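Local coordinates for protein octaprenyl Pyrophosphate Synthase (PDB 3TC1) that probably builds a long-chain polyprenyl diphosphate by magnesium-dependent condensation of isopentenyl diphosphate units, at residues B[196-201]-B[274-279]; B[154-159]-B[225-230]. All blocks are in the same frame, centred on the assembly; numbering follows the deposited sequence.

Contact 1 (B[196-201]-B[274-279]); sequences FQIIDD and KTAQVY. With MG (magnesium ion), chain D.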
loop_
_atom_site.group_PDB
_atom_site.type_symbol
_atom_site.label_atom_id
_atom_site.label_comp_id
_atom_site.label_asym_id
_atom_site.label_seq_id
_atom_site.Cartn_x
_atom_site.Cartn_y
_atom_site.Cartn_z
ATOM N N PHE B 196 -1.623 -4.175 -24.886
ATOM C CA PHE B 196 -1.896 -2.850 -24.353
ATOM C C PHE B 196 -0.639 -2.107 -23.899
ATOM O O PHE B 196 -0.455 -0.941 -24.232
ATOM C CB PHE B 196 -2.866 -2.941 -23.172
ATOM C CG PHE B 196 -3.101 -1.626 -22.487
ATOM C CD1 PHE B 196 -3.915 -0.657 -23.067
ATOM C CD2 PHE B 196 -2.469 -1.336 -21.281
ATOM C CE1 PHE B 196 -4.093 0.584 -22.458
ATOM C CE2 PHE B 196 -2.643 -0.096 -20.664
ATOM C CZ PHE B 196 -3.456 0.863 -21.256
ATOM N N GLN B 197 0.222 -2.774 -23.139
ATOM C CA GLN B 197 1.430 -2.118 -22.651
ATOM C C GLN B 197 2.476 -1.912 -23.742
ATOM O O GLN B 197 3.258 -0.964 -23.681
ATOM C CB GLN B 197 2.041 -2.902 -21.490
ATOM C CG GLN B 197 3.157 -2.148 -20.766
ATOM C CD GLN B 197 2.704 -0.787 -20.262
ATOM O OE1 GLN B 197 1.738 -0.684 -19.502
ATOM N NE2 GLN B 197 3.397 0.265 -20.685
ATOM N N ILE B 198 2.509 -2.799 -24.729
ATOM C CA ILE B 198 3.468 -2.644 -25.819
ATOM C C ILE B 198 3.079 -1.393 -26.618
ATOM O O ILE B 198 3.934 -0.568 -26.952
ATOM C CB ILE B 198 3.480 -3.891 -26.738
ATOM C CG1 ILE B 198 4.084 -5.078 -25.980
ATOM C CG2 ILE B 198 4.318 -3.625 -27.992
ATOM C CD1 ILE B 198 3.919 -6.413 -26.698
ATOM N N ILE B 199 1.783 -1.245 -26.893
ATOM C CA ILE B 199 1.287 -0.087 -27.633
ATOM C C ILE B 199 1.503 1.182 -26.810
ATOM O O ILE B 199 1.769 2.260 -27.353
ATOM C CB ILE B 199 -0.225 -0.224 -27.963
ATOM C CG1 ILE B 199 -0.441 -1.367 -28.958
ATOM C CG2 ILE B 199 -0.769 1.091 -28.510
ATOM C CD1 ILE B 199 0.325 -1.213 -30.265
ATOM N N ASP B 200 1.388 1.056 -25.495
ATOM C CA ASP B 200 1.592 2.213 -24.641
ATOM C C ASP B 200 3.054 2.640 -24.720
ATOM O O ASP B 200 3.359 3.829 -24.813
ATOM C CB ASP B 200 1.233 1.900 -23.198
ATOM C CG ASP B 200 1.450 3.081 -22.296
ATOM O OD1 ASP B 200 0.647 4.038 -22.365
ATOM O OD2 ASP B 200 2.438 3.055 -21.536
ATOM N N ASP B 201 3.961 1.669 -24.690
ATOM C CA ASP B 201 5.384 1.984 -24.785
ATOM C C ASP B 201 5.666 2.565 -26.168
ATOM O O ASP B 201 6.516 3.440 -26.332
ATOM C CB ASP B 201 6.233 0.724 -24.574
ATOM C CG ASP B 201 6.236 0.251 -23.126
ATOM O OD1 ASP B 201 5.665 0.962 -22.267
ATOM O OD2 ASP B 201 6.821 -0.825 -22.847
ATOM N N LYS B 274 4.024 -5.078 -34.736
ATOM C CA LYS B 274 3.752 -6.476 -35.049
ATOM C C LYS B 274 3.839 -7.370 -33.811
ATOM O O LYS B 274 3.107 -8.352 -33.692
ATOM C CB LYS B 274 4.720 -6.984 -36.119
ATOM C CG LYS B 274 4.494 -6.375 -37.495
ATOM C CD LYS B 274 5.414 -7.003 -38.530
ATOM C CE LYS B 274 5.196 -6.403 -39.911
ATOM N NZ LYS B 274 3.820 -6.662 -40.420
ATOM N N THR B 275 4.730 -7.037 -32.886
ATOM C CA THR B 275 4.860 -7.839 -31.674
ATOM C C THR B 275 3.549 -7.748 -30.893
ATOM O O THR B 275 3.071 -8.743 -30.351
ATOM C CB THR B 275 6.031 -7.338 -30.801
ATOM O OG1 THR B 275 7.225 -7.297 -31.593
ATOM C CG2 THR B 275 6.252 -8.264 -29.613
ATOM N N ALA B 276 2.964 -6.552 -30.859
ATOM C CA ALA B 276 1.701 -6.330 -30.162
ATOM C C ALA B 276 0.541 -7.023 -30.869
ATOM O O ALA B 276 -0.355 -7.558 -30.216
ATOM C CB ALA B 276 1.413 -4.832 -30.053
ATOM N N GLN B 277 0.553 -7.002 -32.203
ATOM C CA GLN B 277 -0.508 -7.636 -32.984
ATOM C C GLN B 277 -0.596 -9.135 -32.703
ATOM O O GLN B 277 -1.676 -9.722 -32.781
ATOM C CB GLN B 277 -0.291 -7.392 -34.484
ATOM C CG GLN B 277 -0.371 -5.917 -34.876
ATOM C CD GLN B 277 -0.180 -5.679 -36.368
ATOM O OE1 GLN B 277 0.750 -6.204 -36.978
ATOM N NE2 GLN B 277 -1.055 -4.871 -36.956
ATOM N N VAL B 278 0.534 -9.757 -32.384
ATOM C CA VAL B 278 0.531 -11.183 -32.071
ATOM C C VAL B 278 -0.368 -11.387 -30.857
ATOM O O VAL B 278 -1.237 -12.255 -30.848
ATOM C CB VAL B 278 1.950 -11.700 -31.729
ATOM C CG1 VAL B 278 1.871 -13.136 -31.226
ATOM C CG2 VAL B 278 2.845 -11.625 -32.959
ATOM N N TYR B 279 -0.161 -10.568 -29.833
ATOM C CA TYR B 279 -0.968 -10.661 -28.623
ATOM C C TYR B 279 -2.423 -10.303 -28.886
ATOM O O TYR B 279 -3.329 -10.922 -28.337
ATOM C CB TYR B 279 -0.395 -9.746 -27.546
ATOM C CG TYR B 279 0.913 -10.246 -26.995
ATOM C CD1 TYR B 279 0.967 -11.420 -26.245
ATOM C CD2 TYR B 279 2.098 -9.554 -27.227
ATOM C CE1 TYR B 279 2.171 -11.894 -25.737
ATOM C CE2 TYR B 279 3.314 -10.021 -26.726
ATOM C CZ TYR B 279 3.340 -11.193 -25.982
ATOM O OH TYR B 279 4.529 -11.670 -25.489
HETATM MG MG MG D . 3.749 4.797 -21.034
HETATM O O HOH W 1 3.387 5.742 -23.310
HETATM O O HOH W 2 2.064 6.228 -20.429
HETATM O O HOH W 3 5.523 3.543 -21.645
HETATM O O HOH W 4 5.392 6.371 -20.425
HETATM O O HOH W 5 3.970 3.533 -18.883
#

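Contact 2 (B[154-159]-B[225-230]); sequences KYWRIL and TTLPYL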
loop_
_atom_site.group_PDB
_atom_site.type_symbol
_atom_site.label_atom_id
_atom_site.label_comp_id
_atom_site.label_asym_id
_atom_site.label_seq_id
_atom_site.Cartn_x
_atom_site.Cartn_y
_atom_site.Cartn_z
ATOM N N LYS B 154 13.852 -9.635 -19.162
ATOM C CA LYS B 154 13.574 -8.862 -17.952
ATOM C C LYS B 154 12.438 -7.896 -18.230
ATOM O O LYS B 154 11.589 -7.657 -17.375
ATOM C CB LYS B 154 14.820 -8.094 -17.508
ATOM C CG LYS B 154 15.996 -8.991 -17.155
ATOM C CD LYS B 154 17.177 -8.175 -16.651
ATOM C CE LYS B 154 18.392 -9.060 -16.418
ATOM N NZ LYS B 154 19.581 -8.262 -16.009
ATOM N N TYR B 155 12.433 -7.344 -19.442
ATOM C CA TYR B 155 11.406 -6.411 -19.880
ATOM C C TYR B 155 10.048 -7.106 -19.879
ATOM O O TYR B 155 9.067 -6.580 -19.344
ATOM C CB TYR B 155 11.736 -5.910 -21.298
ATOM C CG TYR B 155 10.623 -5.141 -21.966
ATOM C CD1 TYR B 155 10.334 -3.830 -21.599
ATOM C CD2 TYR B 155 9.847 -5.734 -22.960
ATOM C CE1 TYR B 155 9.296 -3.125 -22.208
ATOM C CE2 TYR B 155 8.806 -5.044 -23.574
ATOM C CZ TYR B 155 8.536 -3.744 -23.195
ATOM O OH TYR B 155 7.500 -3.066 -23.792
ATOM N N TRP B 156 9.996 -8.290 -20.483
ATOM C CA TRP B 156 8.753 -9.061 -20.555
ATOM C C TRP B 156 8.217 -9.406 -19.169
ATOM O O TRP B 156 7.010 -9.390 -18.943
ATOM C CB TRP B 156 8.977 -10.339 -21.363
ATOM C CG TRP B 156 9.208 -10.086 -22.826
ATOM C CD1 TRP B 156 10.225 -10.580 -23.596
ATOM C CD2 TRP B 156 8.395 -9.291 -23.694
ATOM N NE1 TRP B 156 10.094 -10.140 -24.892
ATOM C CE2 TRP B 156 8.980 -9.347 -24.980
ATOM C CE3 TRP B 156 7.226 -8.537 -23.513
ATOM C CZ2 TRP B 156 8.436 -8.676 -26.080
ATOM C CZ3 TRP B 156 6.684 -7.870 -24.609
ATOM C CH2 TRP B 156 7.293 -7.945 -25.878
ATOM N N ARG B 157 9.116 -9.716 -18.244
ATOM C CA ARG B 157 8.709 -10.044 -16.880
ATOM C C ARG B 157 8.074 -8.824 -16.226
ATOM O O ARG B 157 7.058 -8.929 -15.533
ATOM C CB ARG B 157 9.918 -10.511 -16.065
ATOM C CG ARG B 157 9.567 -10.893 -14.641
ATOM C CD ARG B 157 10.736 -11.537 -13.921
ATOM N NE ARG B 157 10.367 -11.936 -12.565
ATOM C CZ ARG B 157 11.152 -12.630 -11.750
ATOM N NH1 ARG B 157 12.358 -13.012 -12.150
ATOM N NH2 ARG B 157 10.730 -12.944 -10.532
ATOM N N ILE B 158 8.670 -7.658 -16.454
ATOM C CA ILE B 158 8.139 -6.421 -15.889
ATOM C C ILE B 158 6.766 -6.100 -16.470
ATOM O O ILE B 158 5.842 -5.758 -15.732
ATOM C CB ILE B 158 9.092 -5.230 -16.151
ATOM C CG1 ILE B 158 10.399 -5.443 -15.383
ATOM C CG2 ILE B 158 8.416 -3.918 -15.757
ATOM C CD1 ILE B 158 11.478 -4.405 -15.672
ATOM N N LEU B 159 6.629 -6.210 -17.791
ATOM C CA LEU B 159 5.348 -5.927 -18.433
ATOM C C LEU B 159 4.250 -6.828 -17.890
ATOM O O LEU B 159 3.134 -6.374 -17.625
ATOM C CB LEU B 159 5.442 -6.110 -19.953
ATOM C CG LEU B 159 5.396 -4.800 -20.744
ATOM C CD1 LEU B 159 6.628 -3.991 -20.391
ATOM C CD2 LEU B 159 5.334 -5.060 -22.250
ATOM N N THR B 225 14.110 0.909 -20.476
ATOM C CA THR B 225 14.493 0.473 -21.815
ATOM C C THR B 225 13.346 -0.375 -22.362
ATOM O O THR B 225 13.338 -1.599 -22.218
ATOM C CB THR B 225 15.787 -0.367 -21.803
ATOM O OG1 THR B 225 16.813 0.337 -21.088
ATOM C CG2 THR B 225 16.268 -0.605 -23.231
ATOM N N THR B 226 12.378 0.294 -22.984
ATOM C CA THR B 226 11.194 -0.362 -23.530
ATOM C C THR B 226 11.473 -1.131 -24.821
ATOM O O THR B 226 12.559 -1.027 -25.390
ATOM C CB THR B 226 10.068 0.667 -23.767
ATOM O OG1 THR B 226 10.522 1.682 -24.669
ATOM C CG2 THR B 226 9.685 1.338 -22.446
ATOM N N LEU B 227 10.484 -1.896 -25.281
ATOM C CA LEU B 227 10.650 -2.711 -26.488
ATOM C C LEU B 227 11.290 -1.993 -27.681
ATOM O O LEU B 227 12.208 -2.522 -28.298
ATOM C CB LEU B 227 9.304 -3.327 -26.907
ATOM C CG LEU B 227 9.409 -4.434 -27.968
ATOM C CD1 LEU B 227 10.421 -5.488 -27.519
ATOM C CD2 LEU B 227 8.040 -5.067 -28.198
ATOM N N PRO B 228 10.810 -0.786 -28.032
ATOM C CA PRO B 228 11.423 -0.093 -29.169
ATOM C C PRO B 228 12.944 0.016 -29.025
ATOM O O PRO B 228 13.685 -0.215 -29.975
ATOM C CB PRO B 228 10.750 1.277 -29.140
ATOM C CG PRO B 228 9.388 0.964 -28.597
ATOM C CD PRO B 228 9.694 -0.003 -27.478
ATOM N N TYR B 229 13.400 0.370 -27.826
ATOM C CA TYR B 229 14.830 0.526 -27.558
ATOM C C TYR B 229 15.556 -0.809 -27.582
ATOM O O TYR B 229 16.702 -0.895 -28.025
ATOM C CB TYR B 229 15.023 1.224 -26.205
ATOM C CG TYR B 229 14.558 2.665 -26.229
ATOM C CD1 TYR B 229 15.405 3.686 -26.671
ATOM C CD2 TYR B 229 13.257 3.002 -25.856
ATOM C CE1 TYR B 229 14.965 5.009 -26.742
ATOM C CE2 TYR B 229 12.806 4.326 -25.927
ATOM C CZ TYR B 229 13.665 5.320 -26.369
ATOM O OH TYR B 229 13.227 6.624 -26.425
ATOM N N LEU B 230 14.887 -1.853 -27.100
ATOM C CA LEU B 230 15.467 -3.189 -27.095
ATOM C C LEU B 230 15.652 -3.687 -28.533
ATOM O O LEU B 230 16.718 -4.179 -28.899
ATOM C CB LEU B 230 14.556 -4.146 -26.319
ATOM C CG LEU B 230 14.543 -3.869 -24.810
ATOM C CD1 LEU B 230 13.312 -4.478 -24.159
ATOM C CD2 LEU B 230 15.837 -4.427 -24.208
#

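Contact 1 (B[196-201]-B[274-279])
Ile198 and Ile199 share the same first torsion, with CG1 anti to the carbonyl carbon, but part at the second. Ile198 is extended (chi2 170°), so CD1 reaches straight out to the helix 268-286, whereas Ile199 folds back (chi2 -58°) and offers CD1 from the flank. Both meet the small side chain of Ala276: Ile198 CG2 lies 3.8 Å from Ala276 CB, and Ile199 CD1 comes equally close from another side. With only a methyl on Ala276, the backbones come near enough for the CA atoms of Ile198 and Ala276 to stand 6.0 Å apart, and the axes of the two short helical segments pass at 8.9 Å, running nearly antiparallel at 160°. Tyr279, one turn along, crosses Ile198 at about a right angle; Ile198 CD1 lies oblique to the ring, 3.7 Å from Tyr279 CE2. Thr275 adds CG2 to the same methyl, while its OG1 is held by the carbonyl of Glu271 in its own helix. The grip is wholly apolar.

The other side of helix 182-205 is polar. Asp200, with CG anti to the backbone N, carries OD2 to the magnesium ion at 2.2 Å, and five waters complete six ligands. Water 1 also donates to the carbonyl O of Asp200, and water 3 to Asp201 OD1. Gln197 NE2 donates to Asp201 OD1 at 2.9 Å; the acceptor lies in the amide plane, but the N-H arrives from above the carboxylate plane. Thr163 holds the other end of the amide. One helix thus packs on its neighbour with one face and carries metal ligation on another, and Asp200 and Asp201 open the Asp-Asp-Leu-Leu-Asp sequence, the second aspartate-rich motif of the all-helical prenyl synthase fold.

Contact 2 (B[154-159]-B[225-230])
The ring of Tyr155 is covered on both faces: the backbone N of Leu227 lies over one, 3.4 Å from Tyr155 CZ, and Leu159 CD1, one turn on, lies over the other, offset toward the rim. The indole of Trp156 has Tyr155 CD2 above one of its faces, also toward the rim, while Thr226 OG1 sits in plane at the edge of the Tyr229 ring. Tyr155 points across to the loop and helix start because CG stands anti to the backbone N (chi1 169°), and it touches Thr225, Thr226, Leu227 and Leu230 in turn. Leu230 CD1 presses obliquely against the root of the ring, 3.5 Å from Tyr155 CG. Thr226 CA lies 3.6 Å from Tyr155 CE1, and Leu227 CB is 3.6 Å from Tyr155 OH, its side chain crossing the tyrosine at about a right angle.

Beyond CB, Leu227 turns to Trp156: its CD2 meets Trp156 CH2 at 3.8 Å, and its CD1 comes close to CZ2 of the same indole. A chi1 of -69° sets the indole beside its backbone N, and atoms of its six-membered ring do the touching. Thr226 occupies the N-cap position of helix 227-233 without a side-chain capping bond. On the far side of helix 152-177, Arg157 pairs with Glu140 and hydrogen-bonds the carbonyl of Glu21 of the second subunit.

The side chains meet by apolar packing, with polar backbone atoms of the helix start also against the tyrosine ring, but no polar bond joins the two segments. The phenol's polar end is satisfied elsewhere, by Asp201 OD2. A tyrosine held between a helix start and its own helix thus presents a fixed hydroxyl to an aspartate beside the magnesium site, which would be expected to stabilise that carboxylate's negative charge.

Both contacts are buried, their centres about 11 Å apart, and they meet at helix 182-205, where the tyrosine-aspartate bond connects them. Contact 1 joins that helix to helix 268-286 by aliphatic branches meeting a methyl and, obliquely, a tyrosine ring; contact 2 joins helix 152-177 to the start of helix 227-233 by a tyrosine with one face under a backbone N and leucine side chains packed obliquely on its two aromatic residues. They share no segment, but their segments alternate along the chain, and Trp156 packs on both Ile198 and Thr275, tying the two interfaces together. Asp200 in segment 196-201 ligates the magnesium ion, whereas contact 2 reaches it indirectly, through Asp201, which holds a metal-bound water.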